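Inosine-uridine nucleoside N-ribohydrolase (Xanthomonas oryzae pv. oryzae, PDB 4KL0) binds calcium and probably belongs among the hydrolases that cleave N-glycosyl bonds of nucleosides, although its role as a bacterial effector is not established. Local coordinates at residues 113-117 / 255-259; 178-183 / 194-200; 265-269 / 301-307. All blocks are in the same frame, centred on the assembly; numbering follows the deposited sequence.

Contact 1: 113-117 / 255-259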
loop_
_atom_site.group_PDB
_atom_site.type_symbol
_atom_site.label_atom_id
_atom_site.label_comp_id
_atom_site.label_asym_id
_atom_site.label_seq_id
_atom_site.Cartn_x
_atom_site.Cartn_y
_atom_site.Cartn_z
ATOM N N PHE A 113 4.691 11.520 11.096
ATOM C CA PHE A 113 5.928 10.888 10.607
ATOM C C PHE A 113 6.583 10.212 11.801
ATOM O O PHE A 113 7.090 10.867 12.716
ATOM C CB PHE A 113 6.878 11.921 9.943
ATOM C CG PHE A 113 8.113 11.321 9.315
ATOM C CD1 PHE A 113 8.127 10.928 7.983
ATOM C CD2 PHE A 113 9.297 11.112 10.057
ATOM C CE1 PHE A 113 9.245 10.382 7.383
ATOM C CE2 PHE A 113 10.435 10.568 9.476
ATOM C CZ PHE A 113 10.440 10.188 8.140
ATOM N N LEU A 114 6.505 8.895 11.798
ATOM C CA LEU A 114 6.754 8.093 13.021
ATOM C C LEU A 114 8.251 8.097 13.340
ATOM O O LEU A 114 9.111 8.001 12.450
ATOM C CB LEU A 114 6.217 6.666 12.821
ATOM C CG LEU A 114 4.701 6.566 12.623
ATOM C CD1 LEU A 114 4.251 5.119 12.282
ATOM C CD2 LEU A 114 4.003 7.106 13.830
ATOM N N ALA A 115 8.588 8.211 14.622
ATOM C CA ALA A 115 10.019 8.347 14.981
ATOM C C ALA A 115 10.921 7.188 14.504
ATOM O O ALA A 115 12.122 7.379 14.180
ATOM C CB ALA A 115 10.128 8.513 16.486
ATOM N N GLU A 116 10.351 5.996 14.399
ATOM C CA GLU A 116 11.112 4.810 14.010
ATOM C C GLU A 116 11.691 4.919 12.582
ATOM O O GLU A 116 12.709 4.302 12.222
ATOM C CB GLU A 116 10.202 3.577 14.128
ATOM C CG GLU A 116 9.767 3.175 15.524
ATOM C CD GLU A 116 8.637 3.977 16.133
ATOM O OE1 GLU A 116 8.009 4.823 15.450
ATOM O OE2 GLU A 116 8.369 3.779 17.340
ATOM N N GLY A 117 11.044 5.721 11.738
ATOM C CA GLY A 117 11.569 5.890 10.411
ATOM C C GLY A 117 12.678 6.892 10.266
ATOM O O GLY A 117 13.326 6.913 9.241
ATOM N N ASP A 255 8.600 -2.455 15.264
ATOM C CA ASP A 255 8.622 -1.348 16.225
ATOM C C ASP A 255 7.526 -0.321 15.898
ATOM O O ASP A 255 6.814 0.133 16.810
ATOM C CB ASP A 255 9.977 -0.661 16.284
ATOM C CG ASP A 255 11.058 -1.548 16.907
ATOM O OD1 ASP A 255 10.712 -2.621 17.465
ATOM O OD2 ASP A 255 12.236 -1.134 16.811
ATOM N N VAL A 256 7.335 0.001 14.622
ATOM C CA VAL A 256 6.257 0.968 14.329
ATOM C C VAL A 256 4.862 0.409 14.657
ATOM O O VAL A 256 3.977 1.121 15.190
ATOM C CB VAL A 256 6.321 1.506 12.855
ATOM C CG1 VAL A 256 7.564 2.207 12.663
ATOM C CG2 VAL A 256 6.149 0.432 11.894
ATOM N N GLN A 257 4.625 -0.857 14.338
ATOM C CA GLN A 257 3.312 -1.398 14.637
ATOM C C GLN A 257 3.115 -1.501 16.149
ATOM O O GLN A 257 2.074 -1.131 16.701
ATOM C CB GLN A 257 3.086 -2.731 13.955
ATOM C CG GLN A 257 1.784 -3.371 14.394
ATOM C CD GLN A 257 0.558 -2.662 13.892
ATOM O OE1 GLN A 257 0.078 -2.932 12.776
ATOM N NE2 GLN A 257 0.056 -1.724 14.687
ATOM N N LYS A 258 4.141 -1.989 16.834
ATOM C CA LYS A 258 3.951 -2.175 18.270
ATOM C C LYS A 258 3.788 -0.804 18.948
ATOM O O LYS A 258 2.901 -0.666 19.786
ATOM C CB LYS A 258 5.093 -3.046 18.837
ATOM C CG LYS A 258 4.976 -3.368 20.296
ATOM C CD LYS A 258 6.145 -4.250 20.671
ATOM C CE LYS A 258 6.168 -4.404 22.166
ATOM N NZ LYS A 258 7.480 -5.017 22.558
ATOM N N ASN A 259 4.587 0.196 18.590
ATOM C CA ASN A 259 4.473 1.493 19.263
ATOM C C ASN A 259 3.164 2.222 18.905
ATOM O O ASN A 259 2.517 2.822 19.793
ATOM C CB ASN A 259 5.750 2.330 19.108
ATOM C CG ASN A 259 6.999 1.614 19.678
ATOM O OD1 ASN A 259 6.937 0.961 20.749
ATOM N ND2 ASN A 259 8.141 1.739 18.967
HETATM O O HOH W 1 4.905 3.862 15.999
#

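Contact 2: 178-183 / 194-200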
loop_
_atom_site.group_PDB
_atom_site.type_symbol
_atom_site.label_atom_id
_atom_site.label_comp_id
_atom_site.label_asym_id
_atom_site.label_seq_id
_atom_site.Cartn_x
_atom_site.Cartn_y
_atom_site.Cartn_z
ATOM N N MET A 178 -6.188 1.284 -3.155
ATOM C CA MET A 178 -6.687 0.997 -1.826
ATOM C C MET A 178 -7.592 2.175 -1.497
ATOM O O MET A 178 -7.129 3.285 -1.190
ATOM C CB MET A 178 -5.473 0.934 -0.850
ATOM C CG MET A 178 -5.756 0.308 0.526
ATOM S SD MET A 178 -6.841 1.295 1.677
ATOM C CE MET A 178 -8.224 0.110 1.755
ATOM N N GLY A 179 -8.891 1.969 -1.637
ATOM C CA GLY A 179 -9.750 3.138 -1.744
ATOM C C GLY A 179 -11.171 2.756 -1.365
ATOM O O GLY A 179 -11.364 1.957 -0.481
ATOM N N GLY A 180 -12.133 3.366 -2.049
ATOM C CA GLY A 180 -13.510 2.969 -1.787
ATOM C C GLY A 180 -14.390 3.688 -2.791
ATOM O O GLY A 180 -14.062 4.761 -3.303
ATOM N N ILE A 181 -15.517 3.042 -3.088
ATOM C CA ILE A 181 -16.423 3.439 -4.127
ATOM C C ILE A 181 -17.608 4.117 -3.435
ATOM O O ILE A 181 -18.186 3.528 -2.505
ATOM C CB ILE A 181 -16.872 2.145 -4.884
ATOM C CG1 ILE A 181 -15.672 1.547 -5.690
ATOM C CG2 ILE A 181 -18.050 2.418 -5.819
ATOM C CD1 ILE A 181 -16.027 0.233 -6.393
ATOM N N ASP A 182 -17.936 5.320 -3.887
ATOM C CA ASP A 182 -19.121 6.021 -3.365
ATOM C C ASP A 182 -20.358 5.237 -3.823
ATOM O O ASP A 182 -20.384 4.736 -4.954
ATOM C CB ASP A 182 -19.208 7.391 -3.951
ATOM C CG ASP A 182 -20.148 8.303 -3.157
ATOM O OD1 ASP A 182 -21.027 7.794 -2.420
ATOM O OD2 ASP A 182 -19.992 9.523 -3.272
ATOM N N PRO A 183 -21.366 5.135 -2.943
ATOM C CA PRO A 183 -22.753 4.755 -3.282
ATOM C C PRO A 183 -23.258 5.187 -4.661
ATOM O O PRO A 183 -23.632 4.305 -5.473
ATOM C CB PRO A 183 -23.548 5.463 -2.178
ATOM C CG PRO A 183 -22.522 5.581 -0.970
ATOM C CD PRO A 183 -21.177 5.122 -1.481
ATOM N N ASP A 194 -15.508 7.287 -2.706
ATOM C CA ASP A 194 -16.114 7.525 -1.374
ATOM C C ASP A 194 -15.285 8.583 -0.652
ATOM O O ASP A 194 -14.083 8.371 -0.374
ATOM C CB ASP A 194 -16.121 6.221 -0.570
ATOM C CG ASP A 194 -17.004 6.270 0.704
ATOM O OD1 ASP A 194 -17.124 7.324 1.396
ATOM O OD2 ASP A 194 -17.589 5.203 1.036
ATOM N N THR A 195 -15.947 9.677 -0.258
ATOM C CA THR A 195 -15.225 10.718 0.488
ATOM C C THR A 195 -14.711 10.297 1.841
ATOM O O THR A 195 -13.876 11.025 2.414
ATOM C CB THR A 195 -16.110 11.965 0.710
ATOM O OG1 THR A 195 -17.229 11.580 1.530
ATOM C CG2 THR A 195 -16.593 12.441 -0.629
ATOM N N ARG A 196 -15.204 9.184 2.380
ATOM C CA ARG A 196 -14.832 8.703 3.709
ATOM C C ARG A 196 -13.584 7.846 3.707
ATOM O O ARG A 196 -12.999 7.609 4.749
ATOM C CB ARG A 196 -16.001 7.935 4.373
ATOM C CG ARG A 196 -17.231 8.829 4.511
ATOM C CD ARG A 196 -18.475 7.961 4.814
ATOM N NE ARG A 196 -18.792 7.126 3.657
ATOM C CZ ARG A 196 -19.789 6.222 3.655
ATOM N NH1 ARG A 196 -20.570 6.051 4.736
ATOM N NH2 ARG A 196 -19.977 5.467 2.583
ATOM N N ALA A 197 -13.188 7.332 2.542
ATOM C CA ALA A 197 -12.085 6.373 2.537
ATOM C C ALA A 197 -10.789 7.173 2.616
ATOM O O ALA A 197 -10.640 8.137 1.880
ATOM C CB ALA A 197 -12.078 5.526 1.223
ATOM N N TYR A 198 -9.863 6.726 3.461
ATOM C CA TYR A 198 -8.687 7.535 3.829
ATOM C C TYR A 198 -7.915 8.052 2.609
ATOM O O TYR A 198 -7.617 9.266 2.494
ATOM C CB TYR A 198 -7.745 6.702 4.745
ATOM C CG TYR A 198 -6.535 7.505 5.232
ATOM C CD1 TYR A 198 -6.541 8.123 6.484
ATOM C CD2 TYR A 198 -5.407 7.626 4.443
ATOM C CE1 TYR A 198 -5.439 8.875 6.936
ATOM C CE2 TYR A 198 -4.313 8.374 4.847
ATOM C CZ TYR A 198 -4.336 9.000 6.106
ATOM O OH TYR A 198 -3.228 9.748 6.500
ATOM N N ASN A 199 -7.573 7.146 1.703
ATOM C CA ASN A 199 -6.754 7.568 0.559
ATOM C C ASN A 199 -7.506 8.514 -0.375
ATOM O O ASN A 199 -6.940 9.367 -1.022
ATOM C CB ASN A 199 -6.177 6.421 -0.226
ATOM C CG ASN A 199 -5.099 5.695 0.586
ATOM O OD1 ASN A 199 -4.434 6.352 1.444
ATOM N ND2 ASN A 199 -4.957 4.379 0.398
ATOM N N ASN A 200 -8.805 8.313 -0.497
ATOM C CA ASN A 200 -9.509 9.268 -1.355
ATOM C C ASN A 200 -9.553 10.654 -0.709
ATOM O O ASN A 200 -9.386 11.661 -1.406
ATOM C CB ASN A 200 -10.960 8.839 -1.566
ATOM C CG ASN A 200 -11.125 7.539 -2.329
ATOM O OD1 ASN A 200 -10.318 7.144 -3.166
ATOM N ND2 ASN A 200 -12.260 6.884 -2.071
HETATM O O HOH W 2 -8.468 4.433 1.397
#

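Contact 3: 265-269 / 301-307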
loop_
_atom_site.group_PDB
_atom_site.type_symbol
_atom_site.label_atom_id
_atom_site.label_comp_id
_atom_site.label_asym_id
_atom_site.label_seq_id
_atom_site.Cartn_x
_atom_site.Cartn_y
_atom_site.Cartn_z
ATOM N N TRP A 265 -3.593 2.180 22.704
ATOM C CA TRP A 265 -4.005 1.577 23.973
ATOM C C TRP A 265 -3.923 2.543 25.163
ATOM O O TRP A 265 -4.898 2.685 25.918
ATOM C CB TRP A 265 -3.085 0.377 24.246
ATOM C CG TRP A 265 -3.332 -0.143 25.610
ATOM C CD1 TRP A 265 -2.533 0.012 26.694
ATOM C CD2 TRP A 265 -4.499 -0.815 26.055
ATOM N NE1 TRP A 265 -3.124 -0.538 27.797
ATOM C CE2 TRP A 265 -4.323 -1.080 27.440
ATOM C CE3 TRP A 265 -5.661 -1.258 25.429
ATOM C CZ2 TRP A 265 -5.267 -1.744 28.193
ATOM C CZ3 TRP A 265 -6.619 -1.924 26.179
ATOM C CH2 TRP A 265 -6.416 -2.159 27.572
ATOM N N GLU A 266 -2.798 3.246 25.295
ATOM C CA GLU A 266 -2.560 4.149 26.445
ATOM C C GLU A 266 -3.543 5.307 26.382
ATOM O O GLU A 266 -4.069 5.760 27.417
ATOM C CB GLU A 266 -1.111 4.643 26.456
ATOM C CG GLU A 266 -0.152 3.471 26.779
ATOM C CD GLU A 266 1.331 3.818 26.822
ATOM O OE1 GLU A 266 1.759 4.918 26.361
ATOM O OE2 GLU A 266 2.078 2.949 27.343
ATOM N N GLY A 267 -3.847 5.728 25.157
ATOM C CA GLY A 267 -4.677 6.919 24.934
ATOM C C GLY A 267 -6.098 6.605 25.347
ATOM O O GLY A 267 -6.766 7.424 25.999
ATOM N N ILE A 268 -6.553 5.410 24.984
ATOM C CA ILE A 268 -7.893 4.915 25.286
ATOM C C ILE A 268 -8.000 4.686 26.791
ATOM O O ILE A 268 -8.981 5.095 27.414
ATOM C CB ILE A 268 -8.206 3.622 24.550
ATOM C CG1 ILE A 268 -8.450 3.904 23.061
ATOM C CG2 ILE A 268 -9.451 2.927 25.161
ATOM C CD1 ILE A 268 -8.512 2.625 22.216
ATOM N N GLN A 269 -6.980 4.041 27.362
ATOM C CA GLN A 269 -6.906 3.864 28.832
ATOM C C GLN A 269 -7.151 5.172 29.600
ATOM O O GLN A 269 -7.872 5.189 30.611
ATOM C CB GLN A 269 -5.548 3.298 29.220
ATOM C CG GLN A 269 -5.539 1.855 29.575
ATOM C CD GLN A 269 -4.293 1.484 30.366
ATOM O OE1 GLN A 269 -3.250 2.190 30.331
ATOM N NE2 GLN A 269 -4.397 0.398 31.105
ATOM N N ALA A 301 -7.021 -1.604 32.984
ATOM C CA ALA A 301 -5.875 -1.130 33.766
ATOM C C ALA A 301 -4.512 -1.777 33.419
ATOM O O ALA A 301 -3.500 -1.443 34.052
ATOM C CB ALA A 301 -6.176 -1.267 35.282
ATOM N N LEU A 302 -4.465 -2.646 32.396
ATOM C CA LEU A 302 -3.227 -3.341 31.986
ATOM C C LEU A 302 -2.186 -2.467 31.320
ATOM O O LEU A 302 -2.529 -1.485 30.630
ATOM C CB LEU A 302 -3.560 -4.450 31.013
ATOM C CG LEU A 302 -3.461 -5.911 31.444
ATOM C CD1 LEU A 302 -2.726 -6.049 32.800
ATOM C CD2 LEU A 302 -4.841 -6.621 31.409
ATOM N N SER A 303 -0.917 -2.821 31.463
ATOM C CA SER A 303 0.103 -2.105 30.716
ATOM C C SER A 303 0.144 -2.696 29.296
ATOM O O SER A 303 -0.459 -3.751 29.025
ATOM C CB SER A 303 1.474 -2.148 31.398
ATOM O OG SER A 303 1.999 -3.456 31.308
ATOM N N PHE A 304 0.786 -1.992 28.373
ATOM C CA PHE A 304 0.729 -2.483 27.001
ATOM C C PHE A 304 1.452 -3.830 26.834
ATOM O O PHE A 304 1.089 -4.629 25.963
ATOM C CB PHE A 304 1.218 -1.451 25.998
ATOM C CG PHE A 304 1.111 -1.914 24.598
ATOM C CD1 PHE A 304 -0.143 -2.068 23.999
ATOM C CD2 PHE A 304 2.253 -2.236 23.883
ATOM C CE1 PHE A 304 -0.230 -2.525 22.683
ATOM C CE2 PHE A 304 2.159 -2.661 22.571
ATOM C CZ PHE A 304 0.917 -2.816 21.994
ATOM N N ASP A 305 2.441 -4.096 27.690
ATOM C CA ASP A 305 3.153 -5.380 27.637
ATOM C C ASP A 305 2.255 -6.578 27.898
ATOM O O ASP A 305 2.513 -7.656 27.380
ATOM C CB ASP A 305 4.353 -5.372 28.578
ATOM C CG ASP A 305 5.390 -4.344 28.167
ATOM O OD1 ASP A 305 5.894 -4.425 27.002
ATOM O OD2 ASP A 305 5.684 -3.438 28.997
ATOM N N ALA A 306 1.171 -6.387 28.653
ATOM C CA ALA A 306 0.214 -7.456 28.847
ATOM C C ALA A 306 -0.885 -7.507 27.808
ATOM O O ALA A 306 -1.647 -8.471 27.748
ATOM C CB ALA A 306 -0.370 -7.438 30.292
ATOM N N ILE A 307 -0.986 -6.455 26.981
ATOM C CA ILE A 307 -1.973 -6.405 25.891
ATOM C C ILE A 307 -1.425 -6.944 24.525
ATOM O O ILE A 307 -2.121 -7.711 23.826
ATOM C CB ILE A 307 -2.476 -4.956 25.694
ATOM C CG1 ILE A 307 -3.317 -4.546 26.913
ATOM C CG2 ILE A 307 -3.298 -4.873 24.410
ATOM C CD1 ILE A 307 -4.625 -5.321 27.001
#

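Contact 1: 113-117 / 255-259
Glu116 lays its aliphatic stem over Val256, the two side chains running antiparallel alongside each other, with Glu116 CB 3.3 Å from Val256 CG1. CG of Glu116 also meets CB of Asp255, one residue back on helix 248-269, at 3.9 Å. The chain then bends at chi2 (79°), which turns the carboxylate along the helix toward Asn259. There Asn259 ND2 donates to Glu116 OE2 at 2.6 Å, a short bond with an N-H...O angle of 148°. The donor comes from the anti side of the carboxylate and 26° out of its plane, while the carboxylate and amide planes are only moderately inclined. The second oxygen is tied less directly: a water donates both to Glu116 OE1 (3.3 Å) and to the backbone Val256 O (3.0 Å), bridging loop and helix. Next to the Glu116 stem, Leu114 CD1 packs on Val256 CB at 4.2 Å, a looser apolar touch. Leu114 O accepts a hydrogen bond from Asn37 ND2, so the loop that follows helix 104-110 is held on that side as well. Calcium lies about 11 Å from the side chain of Leu114, too far for a direct part in the metal site. Glu116 thus joins loop to helix through apolar stem and polar head together; with the amide donating to one oxygen and the water to the other, the carboxylate probably stays ionised.

Contact 2: 178-183 / 194-200
Gly180 O takes two donors from one face of its carbonyl plane: Asp194 N at 3.0 Å, nearly straight at 173° but 52° out of that plane, and Asn200 ND2, also at 3.0 Å. Asn200 ND2 bonds Asp194 O as well, at 2.9 Å, so one amide nitrogen ties both segments together, with each acceptor close to the amide plane. Ala197 CB sits 3.9 Å from Gly180 N, against backbone that carries no side chain at either Gly179 or Gly180. Farther along, Asn199 ND2 donates to Met178 O (2.9 Å), and a water links the same carbonyl to Asn199 N. The Met178 side chain runs roughly perpendicular to that of Asn199, its SD 3.8 Å from Asn199 ND2. Asp194 points its CG away from its own N (chi1 -167°), and the carboxylate folds back on the turn: OD1 accepts from Arg196 N, and Arg196 grips both oxygens side-on, NE to OD1 at 2.8 Å. The side chain of Asn199 lies about 5 Å from the calcium ion, and Met178 touches its ligand Asp318. The arrangement is an Asx turn within a type I beta turn, leading into helix 198-202 beside the C-terminal end of a parallel strand at the metal site.

Contact 3: 265-269 / 301-307
This is a partly buried, mainly apolar contact between the last turn of helix 248-269 and the short, weakly bonded helix 304-307 with its leading loop, at the periphery of the fold. Its centre is the indole of Trp265, which a chi1 of 172° swings away from the backbone N and across to the other segment. Ile307 lies over one face in a CH-pi contact, CG1 standing 3.7 Å from the centroid of the six-membered ring and 16° off its normal. Beyond it, Ile307 CD1 reaches Trp265 CH2 at 3.7 Å. On the opposite face lies Gln269 CG from the same helix, 3.5 Å above the plane, so the indole is sandwiched. Its edge is used too: Trp265 NE1 donates to Leu302 O at 3.0 Å with an angle of 150°. The oxygen is close to the ring plane, although the donor stands above the carbonyl plane. Gln269 NE2 comes within 2.7 Å of the same Leu302 O. Nearer the root of the tryptophan, CB meets Phe304 CD1 at 3.8 Å, their side chains oblique to each other. Phe281 and Phe282 of helix 278-285 adjoin both Trp265 and Ile307, Phe281 standing edge-to-face to the indole. Away from the calcium site, this is a small aromatic and aliphatic cluster joining three helices, with the indole N-H bonded to a loop carbonyl.

How the contacts relate
Contacts 1 and 3 share helix 248-269: contact 1 uses its middle, contact 3 its last turn, and they meet where Phe304 CE2 packs on Lys258 O at 3.5 Å. Their chemistry differs, since contact 1 is a surface contact built round a carboxylate and contact 3 a partly buried one built round an indole. Contact 2, also partly buried, stands apart, its centre 26 Å from that of contact 1 and 31 Å from that of contact 3. Closest in sequence and next to calcium, it relies on backbone carbonyls bonded by asparagine amides and a backbone N-H, whereas the others join more distant parts, contact 1 by a carboxylate-amide bond and a water, contact 3 mainly by packing.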